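Local coordinates for indole-3-pyruvate decarboxylase (Azospirillum brasilense, PDB 2NXW), which catalyses the thiamine diphosphate- and magnesium-dependent decarboxylation of indole-3-pyruvate to indole-3-acetaldehyde, a step of auxin biosynthesis, and of phenylpyruvate, at residues A36-G41 and P61-S66; A210-V215 and D342-R347; A243-R248 and E346-S351. All blocks are in the same frame, centred on the assembly; numbering follows the deposited sequence.

Contact 1: A36-G41 and P61-S66; sequences AQAMFG and PLHTLS
Phe40 and His63 lie side by side on one face of two neighbouring parallel strands, 39-41 and 62-64, the latter an edge strand of this chain's sheet; helix 48-57 links them as a beta-alpha-beta crossover in the N-terminal thiamine diphosphate-binding domain. The rings meet obliquely, centroids 5.6 Å apart and planes at 45°. Phe40 CD1 leans on His63 CB at 3.7 Å, while CE1 lies near His63 CD2. Paired in register, both project from the same face; each CG is anti to the carbonyl carbon (chi1 -61° in Phe40), turning the rings flank to flank. Ala38 CB reaches the same imidazole at CD2, and Leu65 CD1 touches the Phe40 ring. Ala74, Ala78 and Cys436 of helices 68-82 and 427-437 cover this face. Replacing Phe40 by an alanine would probably leave His63 CB and Leu65 CD1 without their aromatic neighbour and open a gap. On the other face Met39 and Leu62 run side by side, Met39 CE lying 3.8 Å from Leu62 CD1. The strand ends lead toward the cofactor pocket, where Gly41 lies near Glu68. Met39 N bonds Pro61 O, Gly41 N bonds His63 O, and His63 N reaches Met39 O at 2.9 Å, nearly straight (177°).

Contact 2: A210-V215 and D342-R347; sequences ACADEV and DALLER. Unlike the reference sequence in segment 342-347: Arg347 (reference Gly).
Arg347 reaches across to Asp213 where two helices of the central domain, 205-221 and 337-346, pack at -60° with their local axes 9.1 Å apart. At the middle of this helix-helix contact Ala212 CB points at the partner helix and meets Ala343 CB at 3.8 Å; the small side chains let the backbones come close. Leu344 CD2 lies beside them, 3.6 Å from Ala212 O and also against Val215 CG1, the two branched side chains crossing at about a right angle. Toward solvent the apolar patch gives way to a salt bridge. Arg347 NE donates to Asp213 OD1 at 2.8 Å; the oxygen lies in the guanidinium plane, but the donor comes from above the carboxylate, the two planes being 51° apart. Ala212 CB sits over one face of the guanidinium, near its rim. Arg347, which departs from the reference glycine, is extended from CG to NE, and its last turn (chi4 65°) brings NH1 back over the end of helix 337-346, where it donates to Ala343 O at 2.7 Å. Farther out, Leu208 and Leu216 of helix 205-221 continue the packing on Ala343 and Leu344, and Leu245 of helix 239-249 also touches Leu344. A water completes the polar rim, donating to Asp213 OD2 at 2.7 Å and accepting from Arg347 NH2 at 3.1 Å.

Contact 3: A243-R248 and E346-S351; sequences AELAQR and ERLPPS. Unlike the reference sequence in segment 346-351: Arg347 (reference Gly).
Arg248 lies along the segment 346-351, which leaves helix 337-346 and passes over helix 239-249 of the central domain. Its CB rests on Leu348 CB at 3.8 Å. From there the chain is extended to NE: CG and then CD pass Pro349 O, CD at 3.3 Å. NE, still on the extended chain, directs its N-H to Glu244 OE2 one turn earlier in the helix, a 2.8 Å salt bridge that takes the anti lone pair and lies in the guanidinium plane; NH2 adds a weak bond to the same oxygen. Pro350 CA sits over one face of the guanidinium, toward its rim, and Pro350 CG approaches NH2. At the tip, Arg248 NH1 donates to Leu348 O at 2.9 Å, bent at 137° and tilted from the guanidinium plane. Glu244 and Leu348 O thus hold the group by bonds at NE and NH1. Leu348 CD1 meets Leu245 CD1 at 3.7 Å. One water donates to both Arg248 O and Pro349 O; another donates to Gln247 O and lies 3.1 Å from Ser351 OG. Gln247 packs its side chain against Ser351 O while NE2 bonds to Arg353 O. The whole patch is near the surface, away from the cofactor; Leu345 of helix 337-346 packs against Arg248 and Leu245, and Leu216 of helix 205-221 flanks Leu348.

Overall arrangement
From the N terminus, contact 1 comes first and closes a short loop of 19 residues through helix 48-57 in the N-terminal domain. The chain then completes that domain before contact 2 opens at 210-215, so contact 1 is in series with the others, its centre about 42 Å from that of contact 2. Contact 3 opens within the loop of contact 2, and the two close on overlapping segments that share Glu346 and Arg347, so they are neither in series nor strictly nested. Their centres are about 11 Å apart. Together they tie helices 205-221 and 239-249 to the end of helix 337-346 and the loop that follows it at the surface of the central domain.

Contact 1: A36-G41 and P61-S66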
loop_
_atom_site.group_PDB
_atom_site.type_symbol
_atom_site.label_atom_id
_atom_site.label_comp_id
_atom_site.label_asym_id
_atom_site.label_seq_id
_atom_site.Cartn_x
_atom_site.Cartn_y
_atom_site.Cartn_z
ATOM N N ALA A 36 13.725 -24.200 -24.613
ATOM C CA ALA A 36 13.667 -22.930 -25.326
ATOM C C ALA A 36 14.123 -23.149 -26.761
ATOM O O ALA A 36 15.086 -23.891 -27.014
ATOM C CB ALA A 36 14.547 -21.904 -24.643
ATOM N N GLN A 37 13.448 -22.497 -27.705
ATOM C CA GLN A 37 13.761 -22.671 -29.118
ATOM C C GLN A 37 14.328 -21.447 -29.820
ATOM O O GLN A 37 14.771 -21.527 -30.965
ATOM C CB GLN A 37 12.509 -23.138 -29.860
ATOM C CG GLN A 37 11.969 -24.466 -29.352
ATOM C CD GLN A 37 10.672 -24.871 -30.019
ATOM O OE1 GLN A 37 9.663 -24.177 -29.915
ATOM N NE2 GLN A 37 10.690 -26.005 -30.704
ATOM N N ALA A 38 14.308 -20.306 -29.143
ATOM C CA ALA A 38 14.824 -19.088 -29.740
ATOM C C ALA A 38 14.927 -18.019 -28.678
ATOM O O ALA A 38 14.427 -18.181 -27.573
ATOM C CB ALA A 38 13.881 -18.618 -30.844
ATOM N N MET A 39 15.611 -16.941 -29.018
ATOM C CA MET A 39 15.699 -15.813 -28.120
ATOM C C MET A 39 15.378 -14.592 -28.947
ATOM O O MET A 39 16.002 -14.337 -29.984
ATOM C CB MET A 39 17.080 -15.658 -27.505
ATOM C CG MET A 39 17.081 -14.520 -26.474
ATOM S SD MET A 39 18.525 -14.510 -25.424
ATOM C CE MET A 39 19.701 -14.161 -26.652
ATOM N N PHE A 40 14.360 -13.866 -28.512
ATOM C CA PHE A 40 13.948 -12.646 -29.187
ATOM C C PHE A 40 14.547 -11.491 -28.402
ATOM O O PHE A 40 14.678 -11.572 -27.183
ATOM C CB PHE A 40 12.419 -12.535 -29.178
ATOM C CG PHE A 40 11.737 -13.654 -29.893
ATOM C CD1 PHE A 40 11.525 -13.590 -31.277
ATOM C CD2 PHE A 40 11.339 -14.790 -29.203
ATOM C CE1 PHE A 40 10.925 -14.649 -31.950
ATOM C CE2 PHE A 40 10.740 -15.857 -29.865
ATOM C CZ PHE A 40 10.532 -15.786 -31.248
ATOM N N GLY A 41 14.921 -10.416 -29.083
ATOM C CA GLY A 41 15.458 -9.292 -28.341
ATOM C C GLY A 41 15.833 -8.060 -29.117
ATOM O O GLY A 41 15.842 -8.063 -30.347
ATOM N N PRO A 61 18.628 -19.673 -31.524
ATOM C CA PRO A 61 18.508 -18.786 -32.680
ATOM C C PRO A 61 18.185 -17.396 -32.132
ATOM O O PRO A 61 17.302 -17.260 -31.280
ATOM C CB PRO A 61 17.340 -19.392 -33.448
ATOM C CG PRO A 61 17.488 -20.857 -33.164
ATOM C CD PRO A 61 17.795 -20.878 -31.684
ATOM N N LEU A 62 18.894 -16.380 -32.613
ATOM C CA LEU A 62 18.678 -15.010 -32.150
ATOM C C LEU A 62 17.845 -14.212 -33.146
ATOM O O LEU A 62 18.259 -14.002 -34.285
ATOM C CB LEU A 62 20.029 -14.322 -31.925
ATOM C CG LEU A 62 20.030 -12.844 -31.524
ATOM C CD1 LEU A 62 19.406 -12.675 -30.145
ATOM C CD2 LEU A 62 21.467 -12.327 -31.521
ATOM N N HIS A 63 16.670 -13.763 -32.703
ATOM C CA HIS A 63 15.767 -13.002 -33.559
ATOM C C HIS A 63 15.525 -11.613 -33.012
ATOM O O HIS A 63 15.036 -11.462 -31.889
ATOM C CB HIS A 63 14.412 -13.706 -33.664
ATOM C CG HIS A 63 14.496 -15.106 -34.170
ATOM N ND1 HIS A 63 15.214 -15.443 -35.299
ATOM C CD2 HIS A 63 13.945 -16.254 -33.713
ATOM C CE1 HIS A 63 15.102 -16.742 -35.513
ATOM N NE2 HIS A 63 14.338 -17.259 -34.569
ATOM N N THR A 64 15.862 -10.593 -33.787
ATOM C CA THR A 64 15.601 -9.241 -33.316
ATOM C C THR A 64 14.294 -8.739 -33.902
ATOM O O THR A 64 13.817 -9.229 -34.934
ATOM C CB THR A 64 16.740 -8.263 -33.674
ATOM O OG1 THR A 64 16.905 -8.184 -35.097
ATOM C CG2 THR A 64 18.046 -8.727 -33.029
ATOM N N LEU A 65 13.685 -7.797 -33.196
ATOM C CA LEU A 65 12.449 -7.193 -33.656
ATOM C C LEU A 65 12.633 -5.682 -33.615
ATOM O O LEU A 65 13.707 -5.196 -33.276
ATOM C CB LEU A 65 11.284 -7.665 -32.783
ATOM C CG LEU A 65 11.002 -9.153 -33.045
ATOM C CD1 LEU A 65 10.010 -9.698 -32.048
ATOM C CD2 LEU A 65 10.470 -9.321 -34.469
ATOM N N SER A 66 11.601 -4.934 -33.976
ATOM C CA SER A 66 11.703 -3.489 -34.012
ATOM C C SER A 66 11.509 -2.753 -32.697
ATOM O O SER A 66 12.246 -1.812 -32.392
ATOM C CB SER A 66 10.673 -2.927 -34.996
ATOM O OG SER A 66 10.889 -3.422 -36.312
#

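Contact 2: A210-V215 and D342-R347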
loop_
_atom_site.group_PDB
_atom_site.type_symbol
_atom_site.label_atom_id
_atom_site.label_comp_id
_atom_site.label_asym_id
_atom_site.label_seq_id
_atom_site.Cartn_x
_atom_site.Cartn_y
_atom_site.Cartn_z
ATOM N N ALA A 210 -5.628 -37.030 0.551
ATOM C CA ALA A 210 -6.854 -36.542 1.159
ATOM C C ALA A 210 -7.648 -35.713 0.154
ATOM O O ALA A 210 -8.864 -35.855 0.036
ATOM C CB ALA A 210 -6.528 -35.703 2.389
ATOM N N CYS A 211 -6.945 -34.851 -0.574
ATOM C CA CYS A 211 -7.579 -34.000 -1.571
ATOM C C CYS A 211 -8.254 -34.837 -2.661
ATOM O O CYS A 211 -9.412 -34.609 -3.002
ATOM C CB CYS A 211 -6.529 -33.078 -2.191
ATOM S SG CYS A 211 -7.181 -31.953 -3.436
ATOM N N ALA A 212 -7.523 -35.800 -3.208
ATOM C CA ALA A 212 -8.079 -36.659 -4.246
ATOM C C ALA A 212 -9.365 -37.342 -3.775
ATOM O O ALA A 212 -10.347 -37.413 -4.515
ATOM C CB ALA A 212 -7.050 -37.710 -4.670
ATOM N N ASP A 213 -9.362 -37.855 -2.544
ATOM C CA ASP A 213 -10.553 -38.515 -2.023
ATOM C C ASP A 213 -11.714 -37.540 -1.914
ATOM O O ASP A 213 -12.843 -37.867 -2.285
ATOM C CB ASP A 213 -10.295 -39.119 -0.637
ATOM C CG ASP A 213 -9.411 -40.351 -0.681
ATOM O OD1 ASP A 213 -9.263 -40.964 -1.760
ATOM O OD2 ASP A 213 -8.872 -40.721 0.387
ATOM N N GLU A 214 -11.437 -36.337 -1.413
ATOM C CA GLU A 214 -12.485 -35.340 -1.243
ATOM C C GLU A 214 -13.056 -34.877 -2.577
ATOM O O GLU A 214 -14.262 -34.689 -2.713
ATOM C CB GLU A 214 -11.967 -34.130 -0.468
ATOM C CG GLU A 214 -13.091 -33.272 0.078
ATOM C CD GLU A 214 -12.603 -32.008 0.757
ATOM O OE1 GLU A 214 -11.443 -31.981 1.226
ATOM O OE2 GLU A 214 -13.397 -31.046 0.834
ATOM N N VAL A 215 -12.182 -34.685 -3.558
ATOM C CA VAL A 215 -12.624 -34.262 -4.879
ATOM C C VAL A 215 -13.558 -35.307 -5.487
ATOM O O VAL A 215 -14.617 -34.971 -6.011
ATOM C CB VAL A 215 -11.419 -34.046 -5.822
ATOM C CG1 VAL A 215 -11.900 -33.907 -7.265
ATOM C CG2 VAL A 215 -10.655 -32.797 -5.407
ATOM N N ASP A 342 -2.807 -37.741 -11.320
ATOM C CA ASP A 342 -2.376 -39.120 -11.113
ATOM C C ASP A 342 -3.085 -39.754 -9.919
ATOM O O ASP A 342 -3.459 -40.929 -9.971
ATOM C CB ASP A 342 -0.867 -39.196 -10.898
ATOM C CG ASP A 342 -0.082 -39.079 -12.191
ATOM O OD1 ASP A 342 -0.653 -39.322 -13.277
ATOM O OD2 ASP A 342 1.121 -38.760 -12.117
ATOM N N ALA A 343 -3.272 -38.981 -8.849
ATOM C CA ALA A 343 -3.940 -39.483 -7.651
ATOM C C ALA A 343 -5.403 -39.819 -7.923
ATOM O O ALA A 343 -5.950 -40.780 -7.375
ATOM C CB ALA A 343 -3.836 -38.463 -6.526
ATOM N N LEU A 344 -6.044 -39.023 -8.773
ATOM C CA LEU A 344 -7.431 -39.281 -9.117
ATOM C C LEU A 344 -7.526 -40.530 -9.990
ATOM O O LEU A 344 -8.442 -41.333 -9.834
ATOM C CB LEU A 344 -8.026 -38.078 -9.852
ATOM C CG LEU A 344 -8.212 -36.838 -8.973
ATOM C CD1 LEU A 344 -8.618 -35.638 -9.830
ATOM C CD2 LEU A 344 -9.275 -37.111 -7.919
ATOM N N LEU A 345 -6.573 -40.702 -10.903
ATOM C CA LEU A 345 -6.599 -41.871 -11.780
ATOM C C LEU A 345 -6.436 -43.163 -10.991
ATOM O O LEU A 345 -7.082 -44.166 -11.286
ATOM C CB LEU A 345 -5.504 -41.762 -12.849
ATOM C CG LEU A 345 -5.785 -40.722 -13.943
ATOM C CD1 LEU A 345 -4.567 -40.569 -14.838
ATOM C CD2 LEU A 345 -6.999 -41.155 -14.763
ATOM N N GLU A 346 -5.585 -43.123 -9.976
ATOM C CA GLU A 346 -5.344 -44.288 -9.134
ATOM C C GLU A 346 -6.600 -44.722 -8.387
ATOM O O GLU A 346 -6.710 -45.877 -7.965
ATOM C CB GLU A 346 -4.248 -43.963 -8.124
ATOM C CG GLU A 346 -2.847 -43.970 -8.700
ATOM C CD GLU A 346 -1.855 -43.239 -7.818
ATOM O OE1 GLU A 346 -1.986 -43.326 -6.576
ATOM O OE2 GLU A 346 -0.940 -42.584 -8.366
ATOM N N ARG A 347 -7.547 -43.802 -8.235
ATOM C CA ARG A 347 -8.786 -44.070 -7.506
ATOM C C ARG A 347 -10.023 -44.298 -8.373
ATOM O O ARG A 347 -11.136 -44.436 -7.857
ATOM C CB ARG A 347 -9.047 -42.921 -6.533
ATOM C CG ARG A 347 -7.951 -42.769 -5.491
ATOM C CD ARG A 347 -8.027 -41.429 -4.777
ATOM N NE ARG A 347 -7.147 -41.398 -3.614
ATOM C CZ ARG A 347 -5.819 -41.465 -3.673
ATOM N NH1 ARG A 347 -5.200 -41.559 -4.848
ATOM N NH2 ARG A 347 -5.103 -41.467 -2.551
HETATM O O HOH W 1 -6.524 -41.935 0.123
#

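Contact 3: A243-R248 and E346-S351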
loop_
_atom_site.group_PDB
_atom_site.type_symbol
_atom_site.label_atom_id
_atom_site.label_comp_id
_atom_site.label_asym_id
_atom_site.label_seq_id
_atom_site.Cartn_x
_atom_site.Cartn_y
_atom_site.Cartn_z
ATOM N N ALA A 243 -7.233 -36.666 -20.575
ATOM C CA ALA A 243 -8.204 -37.349 -21.433
ATOM C C ALA A 243 -8.605 -38.639 -20.709
ATOM O O ALA A 243 -9.777 -39.019 -20.702
ATOM C CB ALA A 243 -7.582 -37.678 -22.796
ATOM N N GLU A 244 -7.628 -39.300 -20.091
ATOM C CA GLU A 244 -7.890 -40.533 -19.354
ATOM C C GLU A 244 -8.770 -40.226 -18.138
ATOM O O GLU A 244 -9.742 -40.931 -17.872
ATOM C CB GLU A 244 -6.564 -41.169 -18.921
ATOM C CG GLU A 244 -6.675 -42.535 -18.239
ATOM C CD GLU A 244 -7.265 -43.612 -19.144
ATOM O OE1 GLU A 244 -6.960 -43.625 -20.355
ATOM O OE2 GLU A 244 -8.025 -44.459 -18.635
ATOM N N LEU A 245 -8.434 -39.169 -17.401
ATOM C CA LEU A 245 -9.226 -38.780 -16.241
ATOM C C LEU A 245 -10.678 -38.463 -16.633
ATOM O O LEU A 245 -11.617 -38.894 -15.956
ATOM C CB LEU A 245 -8.595 -37.557 -15.560
ATOM C CG LEU A 245 -9.414 -36.901 -14.440
ATOM C CD1 LEU A 245 -9.601 -37.888 -13.285
ATOM C CD2 LEU A 245 -8.703 -35.640 -13.965
ATOM N N ALA A 246 -10.862 -37.712 -17.720
ATOM C CA ALA A 246 -12.203 -37.343 -18.176
ATOM C C ALA A 246 -13.050 -38.565 -18.489
ATOM O O ALA A 246 -14.246 -38.599 -18.177
ATOM C CB ALA A 246 -12.114 -36.445 -19.405
ATOM N N GLN A 247 -12.440 -39.573 -19.104
ATOM C CA GLN A 247 -13.192 -40.772 -19.429
ATOM C C GLN A 247 -13.588 -41.516 -18.152
ATOM O O GLN A 247 -14.737 -41.932 -18.003
ATOM C CB GLN A 247 -12.368 -41.682 -20.347
ATOM C CG GLN A 247 -13.052 -43.003 -20.705
ATOM C CD GLN A 247 -12.302 -43.779 -21.783
ATOM O OE1 GLN A 247 -11.092 -44.007 -21.680
ATOM N NE2 GLN A 247 -13.022 -44.192 -22.819
ATOM N N ARG A 248 -12.649 -41.660 -17.221
ATOM C CA ARG A 248 -12.929 -42.379 -15.975
ATOM C C ARG A 248 -13.839 -41.642 -14.993
ATOM O O ARG A 248 -14.607 -42.271 -14.263
ATOM C CB ARG A 248 -11.625 -42.733 -15.259
ATOM C CG ARG A 248 -10.686 -43.619 -16.063
ATOM C CD ARG A 248 -9.587 -44.196 -15.181
ATOM N NE ARG A 248 -8.617 -44.943 -15.976
ATOM C CZ ARG A 248 -7.678 -45.727 -15.464
ATOM N NH1 ARG A 248 -7.581 -45.875 -14.148
ATOM N NH2 ARG A 248 -6.830 -46.356 -16.267
ATOM N N GLU A 346 -5.585 -43.123 -9.976
ATOM C CA GLU A 346 -5.344 -44.288 -9.134
ATOM C C GLU A 346 -6.600 -44.722 -8.387
ATOM O O GLU A 346 -6.710 -45.877 -7.965
ATOM C CB GLU A 346 -4.248 -43.963 -8.124
ATOM C CG GLU A 346 -2.847 -43.970 -8.700
ATOM C CD GLU A 346 -1.855 -43.239 -7.818
ATOM O OE1 GLU A 346 -1.986 -43.326 -6.576
ATOM O OE2 GLU A 346 -0.940 -42.584 -8.366
ATOM N N ARG A 347 -7.547 -43.802 -8.235
ATOM C CA ARG A 347 -8.786 -44.070 -7.506
ATOM C C ARG A 347 -10.023 -44.298 -8.373
ATOM O O ARG A 347 -11.136 -44.436 -7.857
ATOM C CB ARG A 347 -9.047 -42.921 -6.533
ATOM C CG ARG A 347 -7.951 -42.769 -5.491
ATOM C CD ARG A 347 -8.027 -41.429 -4.777
ATOM N NE ARG A 347 -7.147 -41.398 -3.614
ATOM C CZ ARG A 347 -5.819 -41.465 -3.673
ATOM N NH1 ARG A 347 -5.200 -41.559 -4.848
ATOM N NH2 ARG A 347 -5.103 -41.467 -2.551
ATOM N N LEU A 348 -9.827 -44.342 -9.684
ATOM C CA LEU A 348 -10.920 -44.553 -10.622
ATOM C C LEU A 348 -10.654 -45.758 -11.507
ATOM O O LEU A 348 -9.563 -45.910 -12.050
ATOM C CB LEU A 348 -11.095 -43.316 -11.516
ATOM C CG LEU A 348 -11.546 -42.017 -10.847
ATOM C CD1 LEU A 348 -11.291 -40.839 -11.789
ATOM C CD2 LEU A 348 -13.020 -42.109 -10.489
ATOM N N PRO A 349 -11.649 -46.641 -11.667
ATOM C CA PRO A 349 -11.390 -47.793 -12.526
ATOM C C PRO A 349 -11.438 -47.391 -13.999
ATOM O O PRO A 349 -12.001 -46.355 -14.361
ATOM C CB PRO A 349 -12.514 -48.758 -12.151
ATOM C CG PRO A 349 -13.643 -47.837 -11.850
ATOM C CD PRO A 349 -12.979 -46.731 -11.038
ATOM N N PRO A 350 -10.822 -48.197 -14.870
ATOM C CA PRO A 350 -10.817 -47.912 -16.308
ATOM C C PRO A 350 -12.267 -47.895 -16.800
ATOM O O PRO A 350 -13.149 -48.479 -16.168
ATOM C CB PRO A 350 -10.047 -49.097 -16.889
ATOM C CG PRO A 350 -9.149 -49.521 -15.769
ATOM C CD PRO A 350 -10.047 -49.412 -14.569
ATOM N N SER A 351 -12.515 -47.218 -17.914
ATOM C CA SER A 351 -13.856 -47.156 -18.478
ATOM C C SER A 351 -13.743 -47.023 -19.990
ATOM O O SER A 351 -12.751 -46.485 -20.490
ATOM C CB SER A 351 -14.613 -45.951 -17.911
ATOM O OG SER A 351 -15.913 -45.850 -18.465
HETATM O O HOH W 2 -10.225 -45.653 -19.209
HETATM O O HOH W 3 -16.684 -43.357 -16.806
HETATM O O HOH W 4 -14.399 -45.078 -13.901
#